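PDB 5CE7: CTD kinase subunit gamma from Schizosaccharomyces pombe, which probably helps activate the kinase complex that hyperphosphorylates the C-terminal heptapeptide repeats of RNA polymerase II, and is represented here by its CTD-interacting domain. Local coordinates for residues T9-L14 and W46-S51; Q29-H34 and E39-C44; M83-I88 and K120-N125; T66-C71 and Q114-K119. All coordinates share one frame; numbering follows the deposited sequence.

The four contacts follow the helices of one superhelical domain, and no ligand or active site lies among them. Interactions 1 and 2 share helix 38-51 and have centres about 10 Å apart; Phe10 of interaction 1 packs on Phe30 and Cys44 of interaction 2. Interactions 3 and 4, also about 10 Å apart between centres, are continuous through the end of helix 100-118, where Val121 N bonds back to Leu116 O. Interactions 1 and 3 lie on opposite sides of the chain's centre, about 21 Å apart between centres. Interaction 2 touches all three others: Ala31 packs on Leu67 of interaction 4, and Tyr42 OH hydrogen-bonds Asp87 OD2 of interaction 3 at 2.6 Å.

Interaction 1: residues T9-L14 and W46-S51; sequences TFLQLL and WEELES
Leu11 and Glu48 form the firmer part of this contact between helix 3-14 and helix 38-51. CD2 of Leu11 rests 3.8 Å from CG of Glu48, and Leu14 adds a second methyl, its CD1 lying 3.9 Å from the same CG of Glu48. Glu48 therefore serves the junction mainly with its hydrocarbon part, which two leucine methyls grip from the first helix. A sharp bend at its second torsion (chi2 -86°) folds the chain back, bringing OE2 to 3.7 Å from CD2 of Leu11. Leucine suits both places: Leu14 is buried and reaches on to Phe63 of helix 54-73, while Leu11, one turn earlier, touches Cys44 and lies at the outer edge of the apolar layer, partly exposed. Glu48 also touches Ile60, so its side chain meets both helix 3-14 and helix 54-73.

The solvent side is looser. Glu47 is exposed, and its chain runs straight out with CG opposite the backbone N (chi1 -176°), crossing Leu11 at about a right angle. It meets the leucine with one oxygen, OE1, 3.9 Å from CD1 of Leu11. That is van der Waals contact, in a place where a charged residue can keep its carboxylate toward water.

The two segments are not closely nested: their axes approach to 11.3 Å and cross at -46°, so long side chains must bridge them. Beneath, Phe10 packs on Phe30, Leu41 and Cys44, a more buried layer than this one. Packing of helices through such side chains builds the right-handed superhelix of Ctk3's noncanonical CTD-interacting domain.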
loop_
_atom_site.group_PDB
_atom_site.type_symbol
_atom_site.label_atom_id
_atom_site.label_comp_id
_atom_site.label_asym_id
_atom_site.label_seq_id
_atom_site.Cartn_x
_atom_site.Cartn_y
_atom_site.Cartn_z
ATOM N N THR A 9 -3.071 1.825 18.017
ATOM C CA THR A 9 -4.144 2.579 17.384
ATOM C C THR A 9 -4.166 2.385 15.868
ATOM O O THR A 9 -5.230 2.157 15.273
ATOM C CB THR A 9 -4.040 4.075 17.726
ATOM O OG1 THR A 9 -4.065 4.233 19.149
ATOM C CG2 THR A 9 -5.218 4.853 17.123
ATOM N N PHE A 10 -2.998 2.472 15.236
ATOM C CA PHE A 10 -2.925 2.314 13.782
ATOM C C PHE A 10 -3.401 0.930 13.338
ATOM O O PHE A 10 -4.145 0.807 12.364
ATOM C CB PHE A 10 -1.511 2.622 13.267
ATOM C CG PHE A 10 -1.397 2.681 11.765
ATOM C CD1 PHE A 10 -2.141 3.604 11.026
ATOM C CD2 PHE A 10 -0.517 1.840 11.087
ATOM C CE1 PHE A 10 -2.019 3.674 9.641
ATOM C CE2 PHE A 10 -0.396 1.907 9.699
ATOM C CZ PHE A 10 -1.141 2.821 8.979
ATOM N N LEU A 11 -2.992 -0.109 14.058
ATOM C CA LEU A 11 -3.442 -1.465 13.746
ATOM C C LEU A 11 -4.977 -1.589 13.823
ATOM O O LEU A 11 -5.594 -2.236 12.977
ATOM C CB LEU A 11 -2.745 -2.509 14.649
ATOM C CG LEU A 11 -1.294 -2.890 14.294
ATOM C CD1 LEU A 11 -0.668 -3.771 15.381
ATOM C CD2 LEU A 11 -1.234 -3.592 12.908
ATOM N N GLN A 12 -5.584 -0.970 14.836
ATOM C CA GLN A 12 -7.045 -0.946 14.958
ATOM C C GLN A 12 -7.690 -0.222 13.776
ATOM O O GLN A 12 -8.665 -0.697 13.198
ATOM C CB GLN A 12 -7.468 -0.307 16.284
ATOM C CG GLN A 12 -7.077 -1.129 17.514
ATOM C CD GLN A 12 -7.470 -0.446 18.809
ATOM O OE1 GLN A 12 -8.649 -0.340 19.136
ATOM N NE2 GLN A 12 -6.479 0.029 19.547
ATOM N N LEU A 13 -7.140 0.929 13.404
ATOM C CA LEU A 13 -7.607 1.642 12.218
ATOM C C LEU A 13 -7.479 0.797 10.938
ATOM O O LEU A 13 -8.395 0.767 10.110
ATOM C CB LEU A 13 -6.835 2.956 12.072
ATOM C CG LEU A 13 -7.522 4.252 12.514
ATOM C CD1 LEU A 13 -8.728 4.015 13.395
ATOM C CD2 LEU A 13 -6.523 5.207 13.165
ATOM N N LEU A 14 -6.344 0.122 10.764
ATOM C CA LEU A 14 -6.166 -0.752 9.603
ATOM C C LEU A 14 -7.223 -1.852 9.547
ATOM O O LEU A 14 -7.613 -2.289 8.471
ATOM C CB LEU A 14 -4.781 -1.385 9.605
ATOM C CG LEU A 14 -3.656 -0.425 9.251
ATOM C CD1 LEU A 14 -2.301 -1.087 9.453
ATOM C CD2 LEU A 14 -3.847 0.050 7.824
ATOM N N TRP A 46 3.081 -3.755 6.654
ATOM C CA TRP A 46 3.633 -5.058 6.253
ATOM C C TRP A 46 3.237 -6.219 7.171
ATOM O O TRP A 46 3.082 -7.355 6.707
ATOM C CB TRP A 46 5.156 -4.991 6.055
ATOM C CG TRP A 46 5.489 -4.521 4.665
ATOM C CD1 TRP A 46 5.820 -3.259 4.281
ATOM C CD2 TRP A 46 5.449 -5.312 3.467
ATOM N NE1 TRP A 46 6.002 -3.212 2.912
ATOM C CE2 TRP A 46 5.790 -4.460 2.395
ATOM C CE3 TRP A 46 5.162 -6.654 3.204
ATOM C CZ2 TRP A 46 5.859 -4.919 1.068
ATOM C CZ3 TRP A 46 5.227 -7.105 1.882
ATOM C CH2 TRP A 46 5.578 -6.237 0.833
ATOM N N GLU A 47 3.067 -5.939 8.461
ATOM C CA GLU A 47 2.573 -6.957 9.389
ATOM C C GLU A 47 1.183 -7.443 8.961
ATOM O O GLU A 47 0.880 -8.639 9.013
ATOM C CB GLU A 47 2.506 -6.394 10.812
ATOM C CG GLU A 47 2.089 -7.407 11.873
ATOM C CD GLU A 47 2.023 -6.791 13.275
ATOM O OE1 GLU A 47 2.149 -5.558 13.376
ATOM O OE2 GLU A 47 1.829 -7.546 14.258
ATOM N N GLU A 48 0.328 -6.504 8.579
ATOM C CA GLU A 48 -1.031 -6.830 8.151
ATOM C C GLU A 48 -1.031 -7.499 6.770
ATOM O O GLU A 48 -1.839 -8.387 6.509
ATOM C CB GLU A 48 -1.906 -5.573 8.126
ATOM C CG GLU A 48 -2.234 -5.020 9.494
ATOM C CD GLU A 48 -3.463 -5.674 10.102
ATOM O OE1 GLU A 48 -4.522 -5.694 9.427
ATOM O OE2 GLU A 48 -3.364 -6.187 11.240
ATOM N N LEU A 49 -0.125 -7.088 5.893
ATOM C CA LEU A 49 0.047 -7.788 4.604
ATOM C C LEU A 49 0.413 -9.255 4.796
ATOM O O LEU A 49 -0.205 -10.148 4.211
ATOM C CB LEU A 49 1.133 -7.126 3.745
ATOM C CG LEU A 49 0.746 -5.871 2.971
ATOM C CD1 LEU A 49 -0.113 -5.047 3.847
ATOM C CD2 LEU A 49 1.970 -5.074 2.556
ATOM N N GLU A 50 1.425 -9.499 5.623
ATOM C CA GLU A 50 1.963 -10.846 5.829
ATOM C C GLU A 50 0.968 -11.834 6.403
ATOM O O GLU A 50 0.995 -13.017 6.073
ATOM C CB GLU A 50 3.178 -10.801 6.758
ATOM C CG GLU A 50 4.473 -11.110 6.075
ATOM C CD GLU A 50 4.864 -10.023 5.119
ATOM O OE1 GLU A 50 4.826 -8.845 5.535
ATOM O OE2 GLU A 50 5.194 -10.338 3.955
ATOM N N SER A 51 0.105 -11.356 7.285
ATOM C CA SER A 51 -0.811 -12.248 7.979
ATOM C C SER A 51 -2.234 -12.148 7.448
ATOM O O SER A 51 -3.119 -12.872 7.906
ATOM C CB SER A 51 -0.768 -11.988 9.496
ATOM O OG SER A 51 -1.235 -10.684 9.809
#

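Interaction 2: residues Q29-H34 and E39-C44; sequences QFAIKH and EDLYSC
Leu41 sends one methyl, CD2, against Phe30, Ala31 and His34, and so ties together two consecutive helices, 25-33 and 38-51, of the superhelical CTD-interacting domain. Only a short loop separates them, and the contact between the two segments runs through this one branched side chain.

The first helix starts its part at Phe30. Its ring is turned away from its own backbone N (chi1 -175°), which sets CE2 4.2 Å from Leu41 CD2. An aromatic ring suits this place because it is wide enough to touch Leu41 as well as Thr9 and Phe10 of helix 3-14.

Ala31 follows, and its smallness matters: the leucine methyl can come down to the backbone, 3.9 Å from Ala31 CA, while the CB of Ala31 stands 4.5 Å from the same CD2. Ala31 also packs on Leu67 of helix 54-73, and its carbonyl oxygen receives the hydroxyl of Tyr80.

Ile32 and Lys33 carry the helix on without facing Leu41; Ile32 packs against Met70 and Cys71 instead. At His34 the chain leaves helical geometry, and its carbonyl oxygen comes 4.0 Å from Leu41 CD2. The side chain begins toward Leu41, but its ring turns back over the last turn of its own helix. ND1 stands 3.5 Å above the centre of the Phe30 ring and donates to Phe30 O through a bent bond (N-H...O angle 143°). That oxygen is held twice, by His34 N at 3.0 Å and by His34 ND1 at 3.2 Å, the two donors reaching it from opposite faces of the carbonyl plane.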
loop_
_atom_site.group_PDB
_atom_site.type_symbol
_atom_site.label_atom_id
_atom_site.label_comp_id
_atom_site.label_asym_id
_atom_site.label_seq_id
_atom_site.Cartn_x
_atom_site.Cartn_y
_atom_site.Cartn_z
ATOM N N GLN A 29 -4.892 9.591 7.479
ATOM C CA GLN A 29 -4.727 10.834 8.243
ATOM C C GLN A 29 -3.916 10.615 9.523
ATOM O O GLN A 29 -3.073 11.449 9.890
ATOM C CB GLN A 29 -6.083 11.468 8.581
ATOM C CG GLN A 29 -6.779 12.094 7.375
ATOM C CD GLN A 29 -8.203 12.536 7.665
ATOM O OE1 GLN A 29 -8.898 11.937 8.487
ATOM N NE2 GLN A 29 -8.645 13.588 6.982
ATOM N N PHE A 30 -4.188 9.505 10.204
ATOM C CA PHE A 30 -3.428 9.121 11.397
ATOM C C PHE A 30 -1.948 8.913 11.082
ATOM O O PHE A 30 -1.082 9.414 11.795
ATOM C CB PHE A 30 -3.994 7.837 12.015
ATOM C CG PHE A 30 -3.335 7.445 13.311
ATOM C CD1 PHE A 30 -3.815 7.923 14.522
ATOM C CD2 PHE A 30 -2.236 6.595 13.318
ATOM C CE1 PHE A 30 -3.205 7.560 15.724
ATOM C CE2 PHE A 30 -1.619 6.235 14.509
ATOM C CZ PHE A 30 -2.109 6.716 15.711
ATOM N N ALA A 31 -1.663 8.150 10.031
ATOM C CA ALA A 31 -0.289 7.860 9.644
ATOM C C ALA A 31 0.490 9.136 9.379
ATOM O O ALA A 31 1.687 9.214 9.678
ATOM C CB ALA A 31 -0.251 6.946 8.408
ATOM N N ILE A 32 -0.198 10.129 8.819
ATOM C CA ILE A 32 0.424 11.395 8.430
ATOM C C ILE A 32 0.567 12.310 9.633
ATOM O O ILE A 32 1.590 12.977 9.806
ATOM C CB ILE A 32 -0.386 12.104 7.309
ATOM C CG1 ILE A 32 -0.200 11.356 5.983
ATOM C CG2 ILE A 32 0.038 13.561 7.175
ATOM C CD1 ILE A 32 -1.244 11.657 4.942
ATOM N N LYS A 33 -0.455 12.324 10.476
ATOM C CA LYS A 33 -0.414 13.102 11.713
ATOM C C LYS A 33 0.755 12.665 12.589
ATOM O O LYS A 33 1.319 13.462 13.342
ATOM C CB LYS A 33 -1.731 12.941 12.461
ATOM C CG LYS A 33 -1.756 13.502 13.882
ATOM C CD LYS A 33 -1.686 15.025 13.911
ATOM C CE LYS A 33 -1.718 15.542 15.355
ATOM N NZ LYS A 33 -1.480 17.013 15.465
ATOM N N HIS A 34 1.124 11.392 12.476
ATOM C CA HIS A 34 2.197 10.825 13.284
ATOM C C HIS A 34 3.350 10.362 12.423
ATOM O O HIS A 34 3.865 9.256 12.590
ATOM C CB HIS A 34 1.645 9.677 14.121
ATOM C CG HIS A 34 0.614 10.125 15.103
ATOM N ND1 HIS A 34 -0.741 9.962 14.891
ATOM C CD2 HIS A 34 0.734 10.789 16.275
ATOM C CE1 HIS A 34 -1.405 10.484 15.905
ATOM N NE2 HIS A 34 -0.535 10.995 16.758
ATOM N N GLU A 39 8.330 4.715 10.535
ATOM C CA GLU A 39 8.958 3.408 10.457
ATOM C C GLU A 39 8.116 2.360 11.165
ATOM O O GLU A 39 7.926 1.267 10.637
ATOM C CB GLU A 39 10.366 3.457 11.051
ATOM C CG GLU A 39 11.199 4.600 10.510
ATOM C CD GLU A 39 12.301 4.137 9.585
ATOM O OE1 GLU A 39 13.369 3.732 10.094
ATOM O OE2 GLU A 39 12.106 4.181 8.351
ATOM N N ASP A 40 7.607 2.699 12.350
ATOM C CA ASP A 40 6.762 1.786 13.121
ATOM C C ASP A 40 5.490 1.483 12.333
ATOM O O ASP A 40 5.069 0.331 12.215
ATOM C CB ASP A 40 6.347 2.420 14.453
ATOM C CG ASP A 40 7.514 2.634 15.396
ATOM O OD1 ASP A 40 8.220 3.656 15.244
ATOM O OD2 ASP A 40 7.705 1.793 16.307
ATOM N N LEU A 41 4.869 2.550 11.843
ATOM C CA LEU A 41 3.589 2.458 11.158
ATOM C C LEU A 41 3.719 1.730 9.828
ATOM O O LEU A 41 2.851 0.930 9.486
ATOM C CB LEU A 41 2.975 3.845 10.977
ATOM C CG LEU A 41 2.006 4.310 12.080
ATOM C CD1 LEU A 41 2.248 3.663 13.441
ATOM C CD2 LEU A 41 1.860 5.822 12.175
ATOM N N TYR A 42 4.791 2.001 9.083
ATOM C CA TYR A 42 5.037 1.287 7.836
ATOM C C TYR A 42 5.200 -0.221 8.098
ATOM O O TYR A 42 4.778 -1.060 7.292
ATOM C CB TYR A 42 6.257 1.865 7.103
ATOM C CG TYR A 42 6.473 1.262 5.738
ATOM C CD1 TYR A 42 5.570 1.498 4.702
ATOM C CD2 TYR A 42 7.564 0.432 5.484
ATOM C CE1 TYR A 42 5.753 0.930 3.449
ATOM C CE2 TYR A 42 7.753 -0.133 4.232
ATOM C CZ TYR A 42 6.845 0.124 3.228
ATOM O OH TYR A 42 7.028 -0.442 1.996
ATOM N N SER A 43 5.795 -0.573 9.236
ATOM C CA SER A 43 5.935 -1.972 9.598
ATOM C C SER A 43 4.594 -2.582 9.976
ATOM O O SER A 43 4.383 -3.783 9.809
ATOM C CB SER A 43 6.951 -2.163 10.738
ATOM O OG SER A 43 8.263 -1.965 10.263
ATOM N N CYS A 44 3.688 -1.760 10.495
ATOM C CA CYS A 44 2.330 -2.227 10.784
ATOM C C CYS A 44 1.633 -2.644 9.483
ATOM O O CYS A 44 0.893 -3.632 9.452
ATOM C CB CYS A 44 1.507 -1.125 11.457
ATOM S SG CYS A 44 1.984 -0.679 13.155
#

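Interaction 3: residues M83-I88 and K120-N125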
loop_
_atom_site.group_PDB
_atom_site.type_symbol
_atom_site.label_atom_id
_atom_site.label_comp_id
_atom_site.label_asym_id
_atom_site.label_seq_id
_atom_site.Cartn_x
_atom_site.Cartn_y
_atom_site.Cartn_z
HETATM N N MSE A 83 9.300 4.921 0.936
HETATM C CA MSE A 83 9.258 3.527 1.357
HETATM C C MSE A 83 8.397 2.682 0.420
HETATM O O MSE A 83 8.758 1.575 0.042
HETATM C CB MSE A 83 8.728 3.404 2.783
HETATM C CG MSE A 83 9.521 4.194 3.802
HETATM SE SE MSE A 83 8.647 4.077 5.562
HETATM C CE MSE A 83 9.885 2.844 6.412
ATOM N N ILE A 84 7.246 3.216 0.048
ATOM C CA ILE A 84 6.341 2.507 -0.849
ATOM C C ILE A 84 6.941 2.368 -2.247
ATOM O O ILE A 84 6.818 1.318 -2.886
ATOM C CB ILE A 84 4.968 3.213 -0.883
ATOM C CG1 ILE A 84 4.212 2.911 0.419
ATOM C CG2 ILE A 84 4.171 2.794 -2.107
ATOM C CD1 ILE A 84 3.208 4.002 0.864
ATOM N N SER A 85 7.606 3.426 -2.709
ATOM C CA SER A 85 8.288 3.403 -3.996
ATOM C C SER A 85 9.386 2.338 -4.039
ATOM O O SER A 85 9.472 1.556 -4.988
ATOM C CB SER A 85 8.896 4.776 -4.291
ATOM O OG SER A 85 9.277 4.861 -5.650
ATOM N N ARG A 86 10.227 2.323 -3.010
ATOM C CA ARG A 86 11.308 1.341 -2.895
ATOM C C ARG A 86 10.742 -0.074 -2.888
ATOM O O ARG A 86 11.319 -0.988 -3.472
ATOM C CB ARG A 86 12.108 1.571 -1.604
ATOM C CG ARG A 86 13.090 0.458 -1.252
ATOM C CD ARG A 86 13.538 0.535 0.226
ATOM N NE ARG A 86 12.460 0.168 1.144
ATOM C CZ ARG A 86 12.263 0.714 2.344
ATOM N NH1 ARG A 86 13.073 1.662 2.795
ATOM N NH2 ARG A 86 11.250 0.310 3.095
ATOM N N ASP A 87 9.605 -0.248 -2.230
ATOM C CA ASP A 87 9.072 -1.591 -2.007
ATOM C C ASP A 87 7.966 -2.001 -2.966
ATOM O O ASP A 87 7.284 -2.995 -2.717
ATOM C CB ASP A 87 8.567 -1.742 -0.563
ATOM C CG ASP A 87 9.686 -1.622 0.465
ATOM O OD1 ASP A 87 10.869 -1.638 0.076
ATOM O OD2 ASP A 87 9.382 -1.520 1.664
ATOM N N ILE A 88 7.778 -1.254 -4.051
ATOM C CA ILE A 88 6.613 -1.482 -4.924
ATOM C C ILE A 88 6.523 -2.900 -5.488
ATOM O O ILE A 88 5.439 -3.482 -5.539
ATOM C CB ILE A 88 6.483 -0.431 -6.068
ATOM C CG1 ILE A 88 5.132 -0.577 -6.790
ATOM C CG2 ILE A 88 7.635 -0.552 -7.068
ATOM C CD1 ILE A 88 3.900 -0.400 -5.882
ATOM N N LYS A 120 3.578 9.966 -9.983
ATOM C CA LYS A 120 5.040 10.040 -9.914
ATOM C C LYS A 120 5.626 9.504 -8.605
ATOM O O LYS A 120 6.738 9.862 -8.210
ATOM C CB LYS A 120 5.501 11.475 -10.170
ATOM C CG LYS A 120 4.917 12.055 -11.463
ATOM C CD LYS A 120 5.333 13.492 -11.697
ATOM C CE LYS A 120 5.526 13.762 -13.184
ATOM N NZ LYS A 120 6.696 13.005 -13.733
ATOM N N VAL A 121 4.869 8.637 -7.938
ATOM C CA VAL A 121 5.374 7.930 -6.770
ATOM C C VAL A 121 6.363 6.858 -7.227
ATOM O O VAL A 121 7.363 6.582 -6.553
ATOM C CB VAL A 121 4.226 7.284 -5.970
ATOM C CG1 VAL A 121 4.774 6.549 -4.743
ATOM C CG2 VAL A 121 3.210 8.341 -5.557
ATOM N N ILE A 122 6.074 6.249 -8.379
ATOM C CA ILE A 122 6.992 5.291 -9.003
ATOM C C ILE A 122 7.361 5.765 -10.412
ATOM O O ILE A 122 6.538 6.361 -11.102
ATOM C CB ILE A 122 6.405 3.860 -9.053
ATOM C CG1 ILE A 122 5.156 3.793 -9.942
ATOM C CG2 ILE A 122 6.081 3.345 -7.643
ATOM C CD1 ILE A 122 4.496 2.396 -9.952
ATOM N N ASP A 123 8.606 5.531 -10.823
ATOM C CA ASP A 123 9.053 5.952 -12.152
ATOM C C ASP A 123 8.732 4.915 -13.241
ATOM O O ASP A 123 8.067 3.899 -12.988
ATOM C CB ASP A 123 10.550 6.317 -12.156
ATOM C CG ASP A 123 11.457 5.135 -11.815
ATOM O OD1 ASP A 123 11.116 3.984 -12.152
ATOM O OD2 ASP A 123 12.525 5.359 -11.205
ATOM N N ASP A 124 9.208 5.181 -14.453
ATOM C CA ASP A 124 8.883 4.346 -15.600
ATOM C C ASP A 124 9.415 2.928 -15.447
ATOM O O ASP A 124 8.715 1.962 -15.755
ATOM C CB ASP A 124 9.411 4.973 -16.897
ATOM C CG ASP A 124 8.615 6.198 -17.328
ATOM O OD1 ASP A 124 7.549 6.470 -16.728
ATOM O OD2 ASP A 124 9.050 6.879 -18.285
ATOM N N ASN A 125 10.652 2.804 -14.972
ATOM C CA ASN A 125 11.269 1.494 -14.788
ATOM C C ASN A 125 10.553 0.632 -13.743
ATOM O O ASN A 125 10.273 -0.541 -13.998
ATOM C CB ASN A 125 12.747 1.626 -14.414
ATOM C CG ASN A 125 13.482 0.309 -14.519
ATOM O OD1 ASN A 125 13.399 -0.377 -15.539
ATOM N ND2 ASN A 125 14.185 -0.070 -13.455
#
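Ser85 reaches from helix 80-86 to the backbone of Val121, and its short side chain makes a contact at each atom. Its CB already lies 3.3 Å from the carbonyl oxygen of Val121. The torsion then swings the hydroxyl away from the serine's own nitrogen (chi1 -166°), and OG donates to Val121 O over 2.7 Å. It arrives in the carbonyl plane, with a C=O...OG angle of 153°. OG also touches CG2 of Ile122 at 4.1 Å. A serine suits the place because, within a short reach, its hydroxyl can give a proton to the carbonyl and accept from Gln126 NE2.

That carbonyl belongs to a turn built on a Schellman motif: Val121 N bonds to Leu116 O and Lys120 N to His117 O, with Lys120 taking a positive phi of 60°, so that helix 100-118 ends. The chain then passes Asp123, which N-caps helix 124-139 with OD1 on Gln126 N.

Beside the hydroxyl, the apolar side of the contact is made by isoleucines. CG2 of Ile122 sits 4.1 Å from CB of Ile88, the two side chains crossing at about a right angle, and both also lean on Leu116.

Interaction 4: residues T66-C71 and Q114-K119; sequences TLCEMC and QSLHEK
Cys68 and Leu116, with Glu69 and Lys119 beside them, join helix 54-73 to helix 100-118 within the superhelical CTD-interacting domain; the second helix ends just where Lys119 stands.

The apolar part is small. CD2 of Leu116 lies 3.9 Å from SG of Cys68 and equally close to CB of Cys68, so the leucine methyl rests on the whole cysteine side chain. Both residues are buried. Cysteine suits a buried position between helices, since it is compact and mildly apolar, and it also touches Leu81 and Ile84 of helix 80-86 and Val121.

The charged part sits nearer the surface. Glu69 extends straight beyond CG, toward Lys119, which crosses it obliquely. A kinked chain, bent at its third torsion (chi3 -109°) and again at the fourth, brings the lysine amine back between the two helices. CE of Lys119 is modelled against OE2 of Glu69, and CE and NZ both lie so close to Glu69 CG that the exact placing of the lysine end is doubtful. The salt bridge, Glu69 OE2 to Lys119 NZ at 3.6 Å, is long. The amine also has a salt bridge with OD1 of Asp65, one turn before Glu69 on the same helix; the two acids together would be expected to stabilise its positive charge.

Hydroxyl and backbone groups complete the arrangement. Ser115 OG is hydrogen-bonded to Asp65 OD1, so the same carboxylate oxygen serves both serine and lysine. The carbonyl oxygen of Ser115 accepts the helical bond from Lys119 N at 3.1 Å and, weakly, a second one from Lys119 NZ at 3.5 Å.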
loop_
_atom_site.group_PDB
_atom_site.type_symbol
_atom_site.label_atom_id
_atom_site.label_comp_id
_atom_site.label_asym_id
_atom_site.label_seq_id
_atom_site.Cartn_x
_atom_site.Cartn_y
_atom_site.Cartn_z
ATOM N N THR A 66 -4.267 5.430 -1.375
ATOM C CA THR A 66 -4.884 6.541 -0.634
ATOM C C THR A 66 -3.872 7.298 0.253
ATOM O O THR A 66 -3.851 8.545 0.296
ATOM C CB THR A 66 -6.072 6.012 0.213
ATOM O OG1 THR A 66 -7.068 5.468 -0.669
ATOM C CG2 THR A 66 -6.695 7.133 1.082
ATOM N N LEU A 67 -3.018 6.543 0.938
ATOM C CA LEU A 67 -1.959 7.125 1.752
ATOM C C LEU A 67 -1.021 7.994 0.911
ATOM O O LEU A 67 -0.713 9.137 1.277
ATOM C CB LEU A 67 -1.154 6.023 2.451
ATOM C CG LEU A 67 0.021 6.462 3.327
ATOM C CD1 LEU A 67 -0.463 7.404 4.439
ATOM C CD2 LEU A 67 0.675 5.255 3.953
ATOM N N CYS A 68 -0.548 7.455 -0.207
ATOM C CA CYS A 68 0.293 8.244 -1.103
ATOM C C CYS A 68 -0.416 9.520 -1.597
ATOM O O CYS A 68 0.170 10.596 -1.579
ATOM C CB CYS A 68 0.797 7.396 -2.288
ATOM S SG CYS A 68 1.993 6.108 -1.824
ATOM N N GLU A 69 -1.663 9.401 -2.042
ATOM C CA GLU A 69 -2.414 10.574 -2.507
ATOM C C GLU A 69 -2.503 11.632 -1.417
ATOM O O GLU A 69 -2.284 12.813 -1.655
ATOM C CB GLU A 69 -3.822 10.184 -2.960
ATOM C CG GLU A 69 -3.834 9.274 -4.177
ATOM C CD GLU A 69 -5.234 8.818 -4.577
ATOM O OE1 GLU A 69 -6.131 8.784 -3.711
ATOM O OE2 GLU A 69 -5.437 8.500 -5.769
HETATM N N MSE A 70 -2.813 11.200 -0.206
HETATM C CA MSE A 70 -2.934 12.139 0.893
HETATM C C MSE A 70 -1.591 12.719 1.306
HETATM O O MSE A 70 -1.510 13.886 1.662
HETATM C CB MSE A 70 -3.678 11.498 2.054
HETATM C CG MSE A 70 -5.144 11.245 1.699
HETATM SE SE MSE A 70 -6.152 10.636 3.232
HETATM C CE MSE A 70 -5.158 11.673 4.612
ATOM N N CYS A 71 -0.533 11.918 1.237
ATOM C CA CYS A 71 0.811 12.450 1.465
ATOM C C CYS A 71 1.094 13.597 0.490
ATOM O O CYS A 71 1.578 14.656 0.889
ATOM C CB CYS A 71 1.878 11.354 1.330
ATOM S SG CYS A 71 1.983 10.237 2.745
ATOM N N GLN A 114 -1.079 2.093 -11.830
ATOM C CA GLN A 114 -1.301 3.202 -12.752
ATOM C C GLN A 114 -1.444 4.512 -11.980
ATOM O O GLN A 114 -0.872 5.533 -12.348
ATOM C CB GLN A 114 -2.540 2.947 -13.611
ATOM C CG GLN A 114 -3.011 4.151 -14.426
ATOM C CD GLN A 114 -4.251 3.838 -15.261
ATOM O OE1 GLN A 114 -5.382 4.080 -14.836
ATOM N NE2 GLN A 114 -4.038 3.288 -16.453
ATOM N N SER A 115 -2.204 4.458 -10.893
ATOM C CA SER A 115 -2.384 5.605 -10.016
ATOM C C SER A 115 -1.045 6.098 -9.443
ATOM O O SER A 115 -0.732 7.286 -9.507
ATOM C CB SER A 115 -3.338 5.235 -8.886
ATOM O OG SER A 115 -3.496 6.316 -7.991
ATOM N N LEU A 116 -0.266 5.184 -8.877
ATOM C CA LEU A 116 1.042 5.529 -8.340
ATOM C C LEU A 116 1.981 6.084 -9.429
ATOM O O LEU A 116 2.733 7.029 -9.192
ATOM C CB LEU A 116 1.675 4.319 -7.642
ATOM C CG LEU A 116 0.928 3.842 -6.380
ATOM C CD1 LEU A 116 1.584 2.604 -5.778
ATOM C CD2 LEU A 116 0.858 4.955 -5.350
ATOM N N HIS A 117 1.930 5.491 -10.614
ATOM C CA HIS A 117 2.724 5.961 -11.746
ATOM C C HIS A 117 2.335 7.373 -12.210
ATOM O O HIS A 117 3.203 8.217 -12.446
ATOM C CB HIS A 117 2.625 4.978 -12.920
ATOM C CG HIS A 117 3.519 5.330 -14.068
ATOM N ND1 HIS A 117 3.053 5.486 -15.355
ATOM C CD2 HIS A 117 4.848 5.582 -14.116
ATOM C CE1 HIS A 117 4.060 5.803 -16.150
ATOM N NE2 HIS A 117 5.161 5.867 -15.422
ATOM N N GLU A 118 1.037 7.625 -12.346
ATOM C CA GLU A 118 0.544 8.940 -12.762
ATOM C C GLU A 118 0.913 10.022 -11.749
ATOM O O GLU A 118 1.146 11.183 -12.102
ATOM C CB GLU A 118 -0.973 8.907 -12.929
ATOM C CG GLU A 118 -1.437 8.064 -14.098
ATOM C CD GLU A 118 -2.939 7.886 -14.122
ATOM O OE1 GLU A 118 -3.578 8.049 -13.057
ATOM O OE2 GLU A 118 -3.482 7.582 -15.203
ATOM N N LYS A 119 0.964 9.639 -10.480
ATOM C CA LYS A 119 1.290 10.598 -9.440
ATOM C C LYS A 119 2.789 10.597 -9.110
ATOM O O LYS A 119 3.215 11.168 -8.106
ATOM C CB LYS A 119 0.384 10.375 -8.222
ATOM C CG LYS A 119 -1.087 10.327 -8.646
ATOM C CD LYS A 119 -2.044 10.572 -7.503
ATOM C CE LYS A 119 -2.773 9.295 -7.126
ATOM N NZ LYS A 119 -1.873 8.344 -6.413
#